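Ficolin-3 (Homo sapiens, PDB 2J5Z) binds galactose through its fibrinogen-like domain and probably serves, as an oligomeric lectin with a collagen-like region, in innate immune recognition. Local coordinates at residues S70-G75 with E82-N87; D143-H148 with Y181-N186; P152-D157 with W175-C180. All blocks are in the same frame, centred on the assembly; numbering follows the deposited sequence.

The three contacts lie in one fibrinogen-like domain and touch one another. Contact 3 is nested within the loop that contact 2 closes, their centres about 11 Å apart, and both reach the bound galactose: contact 3 through Ser179 and Cys180, contact 2 through Tyr181, the next residue. They are tied by a probable hydrogen bond between Asn184 OD1 and Tyr177 OH at 2.7 Å. Contact 1 lies across the chain's centre from contact 2, about 18 Å between centres, yet touches both others: Tyr72 CG packs on Phe153 CE2 at 3.6 Å, and Trp84 CZ3 on Asn186 ND2 at 3.4 Å.

Contact 1. Residues S70-G75 with E82-N87; sequences SSYRAG and EFWLGN
In this fibrinogen-like domain, the end of helix 69-74 packs against the turn leading from strand 83-84 into helix 87-94, with Gly86 as N-cap of the second helix. Polar contacts converge on one carbonyl, Tyr72 O. It receives the first amide of the new helix, Asn87 N, at 2.8 Å; the bond is nearly straight (166°) and lies in the carbonyl plane. Trp84 NE1 adds a weak, bent bond to the same Tyr72 O, and Gly86 CA directs a C-H toward it at 3.4 Å. The oxygen thus takes one strong bond from the start of the next helix, one weak bond from the strand and one C-H contact from the turn. Arg73 turns outward to a salt bridge with Glu125, while Ala74 O accepts from Thr24 OG1 of a neighbouring subunit, placing this helix end at the subunit interface.

Close backbone packing comes from two glycines. Gly75, which leaves the helix with positive phi, and Gly86 stand with their CA atoms 3.5 Å apart. A beta carbon on either would collide with the opposite backbone, and at these backbone angles would also press on the carbonyl O of the preceding residue. Gly75 CA also makes a C-H contact with Leu85 O.

The aromatic contact is T-shaped. Trp84 CG lies anti to the backbone N (chi1 176°), bringing the indole face up to the CD1-CE1 edge of the tyrosine. The planes stand at 64°, and Tyr72 CD1 approaches Trp84 CD1 to 3.5 Å. The far end of the tyrosine is fixed by a hydrogen bond from its hydroxyl to Phe65 O. Asn87 completes the arrangement at the indole edge, its OD1 receiving a weak bond from Trp84 NE1 at 3.0 Å.

Contact 2. Residues D143-H148 with Y181-N186; sequences DSLSLH and YRSNLN. With GAL (beta-D-galactopyranose), chain E.
Tyr181 belongs to the galactose pocket of the fibrinogen-like domain. The sugar's O3 lies over one face of the phenol ring, displaced toward the rim; Asn184 CB covers the opposite face at its centre. Tyr181 N gives a long, weak hydrogen bond to O1; a weak bond from O2 to Tyr181 O is less certain, because that oxygen sits too close to the sugar in the model. Asp202 holds the tyrosine hydroxyl.

Behind this first shell, residues 143-148 pack against and hydrogen-bond the chain that follows the tyrosine. The imidazole of His148 lies alongside the Tyr181 side chain, pointing the same way, with its edge against the backbone of Tyr181 and Arg182. The Arg182 chain, bent at chi2 and chi3, brings NH2 to Asp143 O at 3.0 Å, a bond of 158° lying in both the carbonyl and guanidinium planes. Ser183 OG, set between its own N and carbonyl carbon (chi1 52°), donates to Ser144 O at 2.9 Å from above the carbonyl plane.

Asp143 orders its own loop in turn: OD1 accepts Leu145 N, making an Asx turn, and Ser146 N on its syn lone pair, besides a bond from Tyr117. Ser144 OG pairs with Ser205.

Farther out, Leu145 packs on strand 101-106, Leu185 packs across that strand and its neighbour 215-220, and Tyr181 and Asn184 rest against Val171 of helix 167-171.

Contact 3. Residues P152-D157 with W175-C180; sequences PFTTYD and WWYASC. With GAL (beta-D-galactopyranose), chain E.
Phe153 and Trp176 form a T-shaped pair on two loops of the fibrinogen-like domain joined by a single antiparallel bridge. Phe153 CG is anti to the backbone N (chi1 -159°), and the ring edge at CD1 comes over the face of the indole's five-membered ring, 3.6 Å from Trp176 CE2, with the planes at 73°. One face of the same phenyl ring lies against the backbone of Trp175, where CE1 meets Trp175 CA. Trp176 NE1 donates to Tyr129 O.

The CB of Trp175 is directed away from residues 152-157, and Trp176 CE3 lies over the centre of one face of its indole. Tyr177 turns its edge to Thr154, CD2 lying 3.8 Å from Thr154 OG1.

The bridge sets this register. Thr154 N meets Trp175 O at 2.9 Å and 172°, and Trp175 N returns a weak bond to Thr154 O. Trp176 is the centre of an inverse gamma turn, and its CA sends a C-H to Pro152 O at 3.2 Å.

After the turn, Cys180, preceded by a cis peptide and disulfide-bonded to Cys167, lines the galactose pocket, where Cys180 N donates to the sugar's O5 at 2.6 Å. Between the two loops the side chains meet almost wholly through apolar and aromatic surfaces, so the directional bonding rests with the backbone bridge; Thr154 OG1, a polar atom buried here, has no partner in the model.

Contact 1. Residues S70-G75 with E82-N87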
loop_
_atom_site.group_PDB
_atom_site.type_symbol
_atom_site.label_atom_id
_atom_site.label_comp_id
_atom_site.label_asym_id
_atom_site.label_seq_id
_atom_site.Cartn_x
_atom_site.Cartn_y
_atom_site.Cartn_z
ATOM N N SER A 70 11.672 23.832 1.090
ATOM C CA SER A 70 12.120 22.928 0.024
ATOM C C SER A 70 11.367 21.615 0.054
ATOM O O SER A 70 11.049 21.042 -0.995
ATOM C CB SER A 70 13.631 22.680 0.101
ATOM O OG SER A 70 13.983 22.097 1.347
ATOM N N SER A 71 11.088 21.140 1.263
ATOM C CA SER A 71 10.285 19.941 1.478
ATOM C C SER A 71 8.854 20.133 0.976
ATOM O O SER A 71 8.319 19.286 0.267
ATOM C CB SER A 71 10.270 19.579 2.961
ATOM O OG SER A 71 11.521 19.042 3.362
ATOM N N TYR A 72 8.236 21.255 1.332
ATOM C CA TYR A 72 6.899 21.530 0.827
ATOM C C TYR A 72 6.902 21.733 -0.676
ATOM O O TYR A 72 5.929 21.397 -1.352
ATOM C CB TYR A 72 6.237 22.703 1.572
ATOM C CG TYR A 72 5.516 22.186 2.773
ATOM C CD1 TYR A 72 4.257 21.599 2.647
ATOM C CD2 TYR A 72 6.133 22.164 4.024
ATOM C CE1 TYR A 72 3.604 21.073 3.735
ATOM C CE2 TYR A 72 5.487 21.633 5.135
ATOM C CZ TYR A 72 4.217 21.071 4.969
ATOM O OH TYR A 72 3.521 20.536 6.029
ATOM N N ARG A 73 7.995 22.272 -1.211
ATOM C CA ARG A 73 8.071 22.524 -2.646
ATOM C C ARG A 73 8.083 21.225 -3.449
ATOM O O ARG A 73 7.392 21.097 -4.455
ATOM C CB ARG A 73 9.323 23.353 -2.989
ATOM C CG ARG A 73 9.574 23.514 -4.489
ATOM C CD ARG A 73 10.818 24.407 -4.758
ATOM N NE ARG A 73 12.021 23.720 -4.288
ATOM C CZ ARG A 73 13.033 24.298 -3.640
ATOM N NH1 ARG A 73 12.993 25.596 -3.330
ATOM N NH2 ARG A 73 14.078 23.553 -3.268
ATOM N N ALA A 74 8.889 20.272 -2.988
ATOM C CA ALA A 74 9.151 19.029 -3.703
ATOM C C ALA A 74 8.155 17.929 -3.355
ATOM O O ALA A 74 7.995 16.968 -4.105
ATOM C CB ALA A 74 10.566 18.554 -3.367
ATOM N N GLY A 75 7.514 18.058 -2.202
ATOM C CA GLY A 75 6.632 17.011 -1.686
ATOM C C GLY A 75 7.358 16.080 -0.724
ATOM O O GLY A 75 8.591 15.976 -0.767
ATOM N N GLU A 82 0.614 9.007 5.004
ATOM C CA GLU A 82 0.452 10.457 4.975
ATOM C C GLU A 82 1.434 11.114 4.014
ATOM O O GLU A 82 2.584 10.684 3.915
ATOM C CB GLU A 82 0.647 11.005 6.380
ATOM C CG GLU A 82 -0.271 10.357 7.406
ATOM C CD GLU A 82 -0.127 10.990 8.772
ATOM O OE1 GLU A 82 1.017 11.263 9.183
ATOM O OE2 GLU A 82 -1.161 11.248 9.415
ATOM N N PHE A 83 0.977 12.148 3.300
ATOM C CA PHE A 83 1.865 12.854 2.378
ATOM C C PHE A 83 1.375 14.247 2.003
ATOM O O PHE A 83 0.214 14.603 2.238
ATOM C CB PHE A 83 2.051 12.048 1.084
ATOM C CG PHE A 83 0.772 11.792 0.352
ATOM C CD1 PHE A 83 0.271 12.725 -0.549
ATOM C CD2 PHE A 83 0.063 10.610 0.561
ATOM C CE1 PHE A 83 -0.911 12.485 -1.216
ATOM C CE2 PHE A 83 -1.106 10.360 -0.109
ATOM C CZ PHE A 83 -1.610 11.292 -0.989
ATOM N N TRP A 84 2.298 15.025 1.439
ATOM C CA TRP A 84 1.994 16.280 0.746
ATOM C C TRP A 84 2.612 16.140 -0.648
ATOM O O TRP A 84 3.816 15.910 -0.772
ATOM C CB TRP A 84 2.622 17.463 1.499
ATOM C CG TRP A 84 2.443 18.778 0.799
ATOM C CD1 TRP A 84 3.355 19.426 0.006
ATOM C CD2 TRP A 84 1.269 19.597 0.821
ATOM N NE1 TRP A 84 2.813 20.612 -0.458
ATOM C CE2 TRP A 84 1.539 20.741 0.038
ATOM C CE3 TRP A 84 0.023 19.483 1.450
ATOM C CZ2 TRP A 84 0.595 21.762 -0.151
ATOM C CZ3 TRP A 84 -0.915 20.503 1.266
ATOM C CH2 TRP A 84 -0.623 21.620 0.476
ATOM N N LEU A 85 1.815 16.282 -1.707
ATOM C CA LEU A 85 2.290 15.968 -3.056
ATOM C C LEU A 85 3.431 16.887 -3.505
ATOM O O LEU A 85 4.310 16.468 -4.267
ATOM C CB LEU A 85 1.137 16.079 -4.064
ATOM C CG LEU A 85 1.447 15.651 -5.496
ATOM C CD1 LEU A 85 1.794 14.169 -5.585
ATOM C CD2 LEU A 85 0.225 15.971 -6.382
ATOM N N GLY A 86 3.398 18.133 -3.032
ATOM C CA GLY A 86 4.420 19.128 -3.363
ATOM C C GLY A 86 3.877 20.347 -4.086
ATOM O O GLY A 86 3.106 20.230 -5.028
ATOM N N ASN A 87 4.299 21.524 -3.649
ATOM C CA ASN A 87 3.780 22.763 -4.215
ATOM C C ASN A 87 4.125 22.948 -5.681
ATOM O O ASN A 87 3.299 23.429 -6.464
ATOM C CB ASN A 87 4.281 23.958 -3.404
ATOM C CG ASN A 87 3.694 24.001 -2.011
ATOM O OD1 ASN A 87 2.684 23.362 -1.729
ATOM N ND2 ASN A 87 4.330 24.758 -1.130
#

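Contact 2. Residues D143-H148 with Y181-N186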
loop_
_atom_site.group_PDB
_atom_site.type_symbol
_atom_site.label_atom_id
_atom_site.label_comp_id
_atom_site.label_asym_id
_atom_site.label_seq_id
_atom_site.Cartn_x
_atom_site.Cartn_y
_atom_site.Cartn_z
ATOM N N ASP A 143 -16.977 26.861 5.475
ATOM C CA ASP A 143 -15.844 27.450 4.768
ATOM C C ASP A 143 -14.790 27.964 5.743
ATOM O O ASP A 143 -15.034 28.898 6.518
ATOM C CB ASP A 143 -16.345 28.570 3.848
ATOM C CG ASP A 143 -15.229 29.239 3.070
ATOM O OD1 ASP A 143 -14.082 28.735 3.086
ATOM O OD2 ASP A 143 -15.515 30.280 2.444
ATOM N N SER A 144 -13.603 27.353 5.702
ATOM C CA SER A 144 -12.475 27.836 6.498
ATOM C C SER A 144 -11.206 28.054 5.664
ATOM O O SER A 144 -10.110 28.131 6.214
ATOM C CB SER A 144 -12.165 26.867 7.645
ATOM O OG SER A 144 -13.167 26.925 8.651
ATOM N N LEU A 145 -11.361 28.142 4.347
ATOM C CA LEU A 145 -10.214 28.315 3.470
ATOM C C LEU A 145 -10.253 29.626 2.675
ATOM O O LEU A 145 -9.224 30.063 2.179
ATOM C CB LEU A 145 -10.077 27.119 2.521
ATOM C CG LEU A 145 -8.711 26.880 1.855
ATOM C CD1 LEU A 145 -7.610 26.704 2.893
ATOM C CD2 LEU A 145 -8.765 25.669 0.938
ATOM N N SER A 146 -11.411 30.278 2.594
ATOM C CA SER A 146 -11.519 31.498 1.782
ATOM C C SER A 146 -10.605 32.599 2.279
ATOM O O SER A 146 -10.013 33.324 1.478
ATOM C CB SER A 146 -12.962 32.011 1.726
ATOM O OG SER A 146 -13.772 31.130 0.984
ATOM N N LEU A 147 -10.489 32.724 3.598
ATOM C CA LEU A 147 -9.578 33.698 4.211
ATOM C C LEU A 147 -8.166 33.553 3.646
ATOM O O LEU A 147 -7.434 34.526 3.490
ATOM C CB LEU A 147 -9.541 33.526 5.744
ATOM C CG LEU A 147 -8.349 34.176 6.469
ATOM C CD1 LEU A 147 -8.419 35.706 6.433
ATOM C CD2 LEU A 147 -8.164 33.685 7.909
ATOM N N HIS A 148 -7.797 32.319 3.326
ATOM C CA HIS A 148 -6.443 32.022 2.912
ATOM C C HIS A 148 -6.199 32.258 1.433
ATOM O O HIS A 148 -5.053 32.290 0.987
ATOM C CB HIS A 148 -6.083 30.602 3.336
ATOM C CG HIS A 148 -5.947 30.472 4.817
ATOM N ND1 HIS A 148 -6.938 29.945 5.613
ATOM C CD2 HIS A 148 -4.966 30.874 5.651
ATOM C CE1 HIS A 148 -6.557 29.998 6.878
ATOM N NE2 HIS A 148 -5.365 30.559 6.928
ATOM N N TYR A 181 -4.636 31.703 11.109
ATOM C CA TYR A 181 -5.451 30.775 10.313
ATOM C C TYR A 181 -6.921 30.542 10.698
ATOM O O TYR A 181 -7.325 30.717 11.854
ATOM C CB TYR A 181 -4.752 29.405 10.216
ATOM C CG TYR A 181 -4.777 28.546 11.479
ATOM C CD1 TYR A 181 -5.889 27.771 11.796
ATOM C CD2 TYR A 181 -3.669 28.469 12.314
ATOM C CE1 TYR A 181 -5.911 26.962 12.928
ATOM C CE2 TYR A 181 -3.678 27.656 13.451
ATOM C CZ TYR A 181 -4.802 26.911 13.751
ATOM O OH TYR A 181 -4.833 26.099 14.865
ATOM N N ARG A 182 -7.707 30.133 9.702
ATOM C CA ARG A 182 -9.005 29.498 9.924
ATOM C C ARG A 182 -8.882 27.999 9.661
ATOM O O ARG A 182 -9.715 27.219 10.114
ATOM C CB ARG A 182 -10.072 30.068 8.983
ATOM C CG ARG A 182 -10.215 31.584 9.000
ATOM C CD ARG A 182 -11.543 32.038 9.565
ATOM N NE ARG A 182 -12.673 31.289 9.021
ATOM C CZ ARG A 182 -13.746 30.965 9.734
ATOM N NH1 ARG A 182 -13.832 31.330 11.010
ATOM N NH2 ARG A 182 -14.729 30.279 9.182
ATOM N N SER A 183 -7.858 27.602 8.901
ATOM C CA SER A 183 -7.561 26.171 8.676
ATOM C C SER A 183 -6.058 25.904 8.765
ATOM O O SER A 183 -5.238 26.765 8.458
ATOM C CB SER A 183 -8.107 25.685 7.328
ATOM O OG SER A 183 -7.670 26.527 6.269
ATOM N N ASN A 184 -5.700 24.690 9.159
ATOM C CA ASN A 184 -4.314 24.369 9.468
ATOM C C ASN A 184 -4.100 22.866 9.303
ATOM O O ASN A 184 -3.644 22.182 10.228
ATOM C CB ASN A 184 -4.026 24.774 10.922
ATOM C CG ASN A 184 -2.568 24.699 11.279
ATOM O OD1 ASN A 184 -1.689 25.123 10.503
ATOM N ND2 ASN A 184 -2.285 24.191 12.496
ATOM N N LEU A 185 -4.437 22.348 8.129
ATOM C CA LEU A 185 -4.511 20.903 7.920
ATOM C C LEU A 185 -3.158 20.205 7.829
ATOM O O LEU A 185 -3.104 18.981 7.843
ATOM C CB LEU A 185 -5.361 20.562 6.692
ATOM C CG LEU A 185 -6.818 21.046 6.725
ATOM C CD1 LEU A 185 -7.535 20.612 5.452
ATOM C CD2 LEU A 185 -7.593 20.580 7.987
ATOM N N ASN A 186 -2.086 20.986 7.726
ATOM C CA ASN A 186 -0.723 20.448 7.746
ATOM C C ASN A 186 -0.134 20.666 9.132
ATOM O O ASN A 186 1.088 20.683 9.313
ATOM C CB ASN A 186 0.160 21.122 6.695
ATOM C CG ASN A 186 -0.231 20.767 5.275
ATOM O OD1 ASN A 186 -0.831 19.719 5.030
ATOM N ND2 ASN A 186 0.127 21.632 4.324
HETATM C C1 GAL E . -5.794 32.918 14.481
HETATM C C2 GAL E . -6.352 31.516 14.299
HETATM C C3 GAL E . -5.894 30.598 15.425
HETATM C C4 GAL E . -4.429 30.797 15.819
HETATM C C5 GAL E . -3.989 32.252 15.780
HETATM C C6 GAL E . -2.481 32.364 15.969
HETATM O O1 GAL E . -6.202 33.768 13.402
HETATM O O2 GAL E . -7.786 31.561 14.281
HETATM O O3 GAL E . -6.086 29.244 15.010
HETATM O O4 GAL E . -3.587 30.037 14.948
HETATM O O5 GAL E . -4.377 32.801 14.524
HETATM O O6 GAL E . -2.191 33.414 16.900
#

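Contact 3. Residues P152-D157 with W175-C180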
loop_
_atom_site.group_PDB
_atom_site.type_symbol
_atom_site.label_atom_id
_atom_site.label_comp_id
_atom_site.label_asym_id
_atom_site.label_seq_id
_atom_site.Cartn_x
_atom_site.Cartn_y
_atom_site.Cartn_z
ATOM N N PRO A 152 0.361 34.020 0.285
ATOM C CA PRO A 152 1.508 33.176 -0.028
ATOM C C PRO A 152 1.606 32.024 0.962
ATOM O O PRO A 152 1.047 32.091 2.047
ATOM C CB PRO A 152 2.698 34.126 0.158
ATOM C CG PRO A 152 2.222 35.084 1.221
ATOM C CD PRO A 152 0.771 35.313 0.874
ATOM N N PHE A 153 2.298 30.965 0.570
ATOM C CA PHE A 153 2.579 29.863 1.474
ATOM C C PHE A 153 3.735 30.293 2.376
ATOM O O PHE A 153 4.667 30.970 1.904
ATOM C CB PHE A 153 2.982 28.650 0.624
ATOM C CG PHE A 153 2.826 27.326 1.319
ATOM C CD1 PHE A 153 1.574 26.757 1.479
ATOM C CD2 PHE A 153 3.945 26.621 1.759
ATOM C CE1 PHE A 153 1.421 25.523 2.084
ATOM C CE2 PHE A 153 3.803 25.380 2.375
ATOM C CZ PHE A 153 2.542 24.828 2.539
ATOM N N THR A 154 3.677 29.931 3.661
ATOM C CA THR A 154 4.835 30.117 4.566
ATOM C C THR A 154 5.188 28.854 5.336
ATOM O O THR A 154 4.315 28.062 5.730
ATOM C CB THR A 154 4.789 31.378 5.531
ATOM O OG1 THR A 154 4.569 31.009 6.906
ATOM C CG2 THR A 154 3.818 32.392 5.076
ATOM N N THR A 155 6.493 28.662 5.481
ATOM C CA THR A 155 7.055 27.576 6.263
ATOM C C THR A 155 7.943 28.195 7.345
ATOM O O THR A 155 8.140 29.408 7.379
ATOM C CB THR A 155 7.906 26.644 5.382
ATOM O OG1 THR A 155 8.917 27.403 4.712
ATOM C CG2 THR A 155 7.032 25.962 4.318
ATOM N N TYR A 156 8.496 27.369 8.223
ATOM C CA TYR A 156 9.289 27.916 9.314
ATOM C C TYR A 156 10.536 28.672 8.833
ATOM O O TYR A 156 11.021 29.580 9.515
ATOM C CB TYR A 156 9.624 26.833 10.354
ATOM C CG TYR A 156 10.526 25.728 9.853
ATOM C CD1 TYR A 156 11.861 25.970 9.575
ATOM C CD2 TYR A 156 10.043 24.437 9.681
ATOM C CE1 TYR A 156 12.688 24.964 9.121
ATOM C CE2 TYR A 156 10.865 23.422 9.229
ATOM C CZ TYR A 156 12.181 23.691 8.951
ATOM O OH TYR A 156 13.009 22.688 8.501
ATOM N N ASP A 157 11.032 28.336 7.643
ATOM C CA ASP A 157 12.208 28.998 7.093
ATOM C C ASP A 157 11.871 29.915 5.921
ATOM O O ASP A 157 12.751 30.321 5.159
ATOM C CB ASP A 157 13.253 27.961 6.665
ATOM C CG ASP A 157 12.762 27.060 5.545
ATOM O OD1 ASP A 157 11.549 26.754 5.516
ATOM O OD2 ASP A 157 13.593 26.669 4.693
ATOM N N TRP A 175 1.336 26.589 5.661
ATOM C CA TRP A 175 0.029 26.902 5.080
ATOM C C TRP A 175 0.108 28.293 4.501
ATOM O O TRP A 175 1.118 28.979 4.642
ATOM C CB TRP A 175 -1.031 26.913 6.180
ATOM C CG TRP A 175 -2.478 26.638 5.810
ATOM C CD1 TRP A 175 -3.550 27.500 5.955
ATOM C CD2 TRP A 175 -3.024 25.406 5.334
ATOM N NE1 TRP A 175 -4.711 26.877 5.578
ATOM C CE2 TRP A 175 -4.423 25.593 5.191
ATOM C CE3 TRP A 175 -2.467 24.161 5.004
ATOM C CZ2 TRP A 175 -5.276 24.576 4.735
ATOM C CZ3 TRP A 175 -3.309 23.154 4.554
ATOM C CH2 TRP A 175 -4.700 23.370 4.412
ATOM N N TRP A 176 -0.985 28.714 3.880
ATOM C CA TRP A 176 -1.079 30.059 3.356
ATOM C C TRP A 176 -1.537 30.961 4.494
ATOM O O TRP A 176 -2.630 31.531 4.445
ATOM C CB TRP A 176 -2.061 30.089 2.183
ATOM C CG TRP A 176 -1.699 29.102 1.096
ATOM C CD1 TRP A 176 -0.840 29.313 0.039
ATOM C CD2 TRP A 176 -2.162 27.748 0.970
ATOM N NE1 TRP A 176 -0.752 28.172 -0.734
ATOM C CE2 TRP A 176 -1.553 27.199 -0.183
ATOM C CE3 TRP A 176 -3.033 26.943 1.726
ATOM C CZ2 TRP A 176 -1.779 25.881 -0.597
ATOM C CZ3 TRP A 176 -3.275 25.636 1.302
ATOM C CH2 TRP A 176 -2.643 25.116 0.149
ATOM N N TYR A 177 -0.684 31.089 5.515
ATOM C CA TYR A 177 -1.065 31.783 6.754
ATOM C C TYR A 177 -1.358 33.272 6.574
ATOM O O TYR A 177 -0.727 33.962 5.774
ATOM C CB TYR A 177 0.011 31.617 7.840
ATOM C CG TYR A 177 0.157 30.203 8.338
ATOM C CD1 TYR A 177 -0.909 29.544 8.946
ATOM C CD2 TYR A 177 1.356 29.522 8.193
ATOM C CE1 TYR A 177 -0.785 28.231 9.396
ATOM C CE2 TYR A 177 1.489 28.221 8.640
ATOM C CZ TYR A 177 0.423 27.585 9.246
ATOM O OH TYR A 177 0.547 26.283 9.680
ATOM N N ALA A 178 -2.311 33.746 7.364
ATOM C CA ALA A 178 -2.558 35.172 7.526
ATOM C C ALA A 178 -1.964 35.557 8.891
ATOM O O ALA A 178 -0.753 35.756 9.008
ATOM C CB ALA A 178 -4.056 35.435 7.471
ATOM N N SER A 179 -2.798 35.640 9.924
ATOM C CA SER A 179 -2.294 35.870 11.280
ATOM C C SER A 179 -3.196 35.287 12.382
ATOM O O SER A 179 -3.760 36.026 13.198
ATOM C CB SER A 179 -2.007 37.361 11.510
ATOM O OG SER A 179 -3.083 38.166 11.057
ATOM N N CYS A 180 -3.324 33.958 12.426
ATOM C CA CYS A 180 -2.634 33.071 11.496
ATOM C C CYS A 180 -3.549 32.259 10.575
ATOM O O CYS A 180 -3.255 32.134 9.381
ATOM C CB CYS A 180 -1.695 32.135 12.258
ATOM S SG CYS A 180 -0.273 32.983 12.941
HETATM C C1 GAL E . -5.794 32.918 14.481
HETATM C C2 GAL E . -6.352 31.516 14.299
HETATM C C3 GAL E . -5.894 30.598 15.425
HETATM C C4 GAL E . -4.429 30.797 15.819
HETATM C C5 GAL E . -3.989 32.252 15.780
HETATM C C6 GAL E . -2.481 32.364 15.969
HETATM O O1 GAL E . -6.202 33.768 13.402
HETATM O O2 GAL E . -7.786 31.561 14.281
HETATM O O3 GAL E . -6.086 29.244 15.010
HETATM O O4 GAL E . -3.587 30.037 14.948
HETATM O O5 GAL E . -4.377 32.801 14.524
HETATM O O6 GAL E . -2.191 33.414 16.900
#